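Local coordinates for protein angiotensin-converting enzyme (Anopheles gambiae, PDB 6S1Y) that is a zinc metallopeptidase of the angiotensin-converting enzyme family, which probably trims dipeptides from the C-terminal ends of peptide substrates, at residues H247-N251 and L252-T256. Residues are numbered along the deposited sequence; the frame is centred on the assembly and turned at random.
Sequences HLLGN and LWAQT. With KSN ((2~{S})-2-[[(4~{S})-4-azanyl-5-oxidanyl-5-oxidanylidene-pentanoyl]amino]pentanedioic acid), chain H.
N251 and A254 bracket a type I beta turn in the loop between strand 244-245 and helix 276-281, and the side chain of N251 reaches forward over the turn, forming an Asx turn with W253 N that leads into the ligand pocket. The beta turn itself is closed by A254 N bonding to N251 O at 3.0 Å. A second layer comes from the asparagine amide: with CG anti to the backbone N (chi1 175°), OD1 swings over the backbone that follows and accepts from W253 N at 2.9 Å and from Q255 N at 3.2 Å. Both donors stand out of the amide plane, one over each face; the bond from Q255 N is the straighter, 164° at the hydrogen. The same oxygen lies at the edge of the W253 indole, near its plane, OD1 being 3.4 Å from CE3; the amide and ring planes are 61° apart. L249 CD1 packs on A254 CB, and one water, donating to both L249 O and T256 O, links these carbonyls before and after the turn. Beyond the turn, Q255 extends past CG into the pocket, where NE2 donates to O19 of the bound gamma-glutamyl-glutamate at 3.0 Å. Its OE1 is held by K485, which also bonds the ligand and makes a cation-pi contact with the W253 ring, while W253 NE1 bonds to A484 O. With Q255 N bonded to N251 OD1 and its OE1 to K485, the glutamine is probably held ready to offer an N-H to the ligand carboxylate, and K485 probably adds attraction for this acidic ligand.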
loop_
_atom_site.group_PDB
_atom_site.type_symbol
_atom_site.label_atom_id
_atom_site.label_comp_id
_atom_site.label_asym_id
_atom_site.label_seq_id
_atom_site.Cartn_x
_atom_site.Cartn_y
_atom_site.Cartn_z
ATOM N N HIS A 247 18.169 -1.036 9.332
ATOM C CA HIS A 247 17.534 -1.118 10.643
ATOM C C HIS A 247 17.539 0.208 11.375
ATOM O O HIS A 247 16.953 0.311 12.454
ATOM C CB HIS A 247 18.203 -2.184 11.521
ATOM C CG HIS A 247 19.652 -1.937 11.812
ATOM N ND1 HIS A 247 20.543 -1.510 10.857
ATOM C CD2 HIS A 247 20.373 -2.085 12.953
ATOM C CE1 HIS A 247 21.749 -1.398 11.395
ATOM N NE2 HIS A 247 21.674 -1.745 12.666
ATOM N N LEU A 248 18.178 1.214 10.809
ATOM C CA LEU A 248 18.242 2.544 11.388
ATOM C C LEU A 248 17.235 3.494 10.777
ATOM O O LEU A 248 17.261 4.684 11.096
ATOM C CB LEU A 248 19.639 3.130 11.212
ATOM C CG LEU A 248 20.778 2.286 11.734
ATOM C CD1 LEU A 248 22.113 2.941 11.353
ATOM C CD2 LEU A 248 20.688 2.078 13.237
ATOM N N LEU A 249 16.366 3.016 9.894
ATOM C CA LEU A 249 15.462 3.909 9.178
ATOM C C LEU A 249 14.046 3.891 9.732
ATOM O O LEU A 249 13.130 4.402 9.076
ATOM C CB LEU A 249 15.461 3.566 7.693
ATOM C CG LEU A 249 16.803 3.927 7.031
ATOM C CD1 LEU A 249 16.944 3.211 5.715
ATOM C CD2 LEU A 249 16.874 5.428 6.831
ATOM N N GLY A 250 13.860 3.341 10.939
ATOM C CA GLY A 250 12.631 3.514 11.681
ATOM C C GLY A 250 11.516 2.581 11.296
ATOM O O GLY A 250 10.404 2.739 11.799
ATOM N N ASN A 251 11.814 1.575 10.465
ATOM C CA ASN A 251 10.806 0.758 9.794
ATOM C C ASN A 251 11.478 -0.549 9.373
ATOM O O ASN A 251 12.567 -0.519 8.811
ATOM C CB ASN A 251 10.243 1.513 8.586
ATOM C CG ASN A 251 9.292 0.681 7.774
ATOM O OD1 ASN A 251 9.712 -0.172 6.982
ATOM N ND2 ASN A 251 7.991 0.917 7.948
ATOM N N LEU A 252 10.831 -1.690 9.655
ATOM C CA LEU A 252 11.474 -2.984 9.463
ATOM C C LEU A 252 11.868 -3.240 8.009
ATOM O O LEU A 252 12.809 -3.999 7.747
ATOM C CB LEU A 252 10.549 -4.111 9.924
ATOM C CG LEU A 252 10.774 -4.679 11.324
ATOM C CD1 LEU A 252 9.685 -5.665 11.662
ATOM C CD2 LEU A 252 12.136 -5.345 11.403
ATOM N N TRP A 253 11.154 -2.657 7.053
ATOM C CA TRP A 253 11.436 -2.831 5.644
ATOM C C TRP A 253 12.102 -1.610 5.023
ATOM O O TRP A 253 12.423 -1.630 3.834
ATOM C CB TRP A 253 10.128 -3.165 4.927
ATOM C CG TRP A 253 9.398 -4.249 5.657
ATOM C CD1 TRP A 253 9.557 -5.585 5.490
ATOM C CD2 TRP A 253 8.419 -4.081 6.696
ATOM N NE1 TRP A 253 8.730 -6.276 6.345
ATOM C CE2 TRP A 253 8.033 -5.371 7.112
ATOM C CE3 TRP A 253 7.818 -2.965 7.299
ATOM C CZ2 TRP A 253 7.068 -5.579 8.085
ATOM C CZ3 TRP A 253 6.867 -3.174 8.293
ATOM C CH2 TRP A 253 6.497 -4.476 8.673
ATOM N N ALA A 254 12.318 -0.551 5.804
ATOM C CA ALA A 254 12.855 0.722 5.308
ATOM C C ALA A 254 12.010 1.287 4.183
ATOM O O ALA A 254 12.532 1.978 3.296
ATOM C CB ALA A 254 14.306 0.567 4.849
ATOM N N GLN A 255 10.706 1.005 4.197
ATOM C CA GLN A 255 9.867 1.445 3.088
ATOM C C GLN A 255 9.468 2.908 3.212
ATOM O O GLN A 255 9.237 3.572 2.204
ATOM C CB GLN A 255 8.622 0.564 2.994
ATOM C CG GLN A 255 7.626 0.704 4.127
ATOM C CD GLN A 255 6.517 -0.336 4.009
ATOM O OE1 GLN A 255 6.795 -1.544 4.023
ATOM N NE2 GLN A 255 5.282 0.114 3.805
ATOM N N THR A 256 9.345 3.413 4.433
ATOM C CA THR A 256 9.118 4.823 4.698
ATOM C C THR A 256 9.988 5.173 5.895
ATOM O O THR A 256 10.167 4.341 6.795
ATOM C CB THR A 256 7.649 5.136 4.998
ATOM O OG1 THR A 256 7.193 4.276 6.041
ATOM C CG2 THR A 256 6.778 4.883 3.770
HETATM C C10 KSN H . -5.030 -6.292 1.829
HETATM C C13 KSN H . -4.038 -1.767 2.215
HETATM C C17 KSN H . 2.314 -0.963 3.554
HETATM C C02 KSN H . 1.335 0.131 3.111
HETATM C C03 KSN H . -0.105 -0.329 2.842
HETATM C C04 KSN H . -0.545 -1.636 3.481
HETATM C C05 KSN H . -1.747 -1.528 4.455
HETATM C C07 KSN H . -3.332 -2.923 2.966
HETATM C C08 KSN H . -4.184 -4.179 3.095
HETATM C C09 KSN H . -4.446 -4.868 1.743
HETATM N N01 KSN H . 1.822 0.787 1.893
HETATM N N06 KSN H . -3.032 -2.198 4.208
HETATM O O11 KSN H . -4.926 -6.948 2.912
HETATM O O12 KSN H . -5.606 -6.834 0.823
HETATM O O14 KSN H . -4.787 -0.996 2.876
HETATM O O15 KSN H . -3.858 -1.556 1.000
HETATM O O16 KSN H . -1.608 -0.936 5.484
HETATM O O18 KSN H . 2.382 -1.227 4.784
HETATM O O19 KSN H . 3.060 -1.611 2.772
HETATM O O HOH W 1 10.339 5.023 9.622
HETATM O O HOH W 2 14.757 -2.472 8.598
#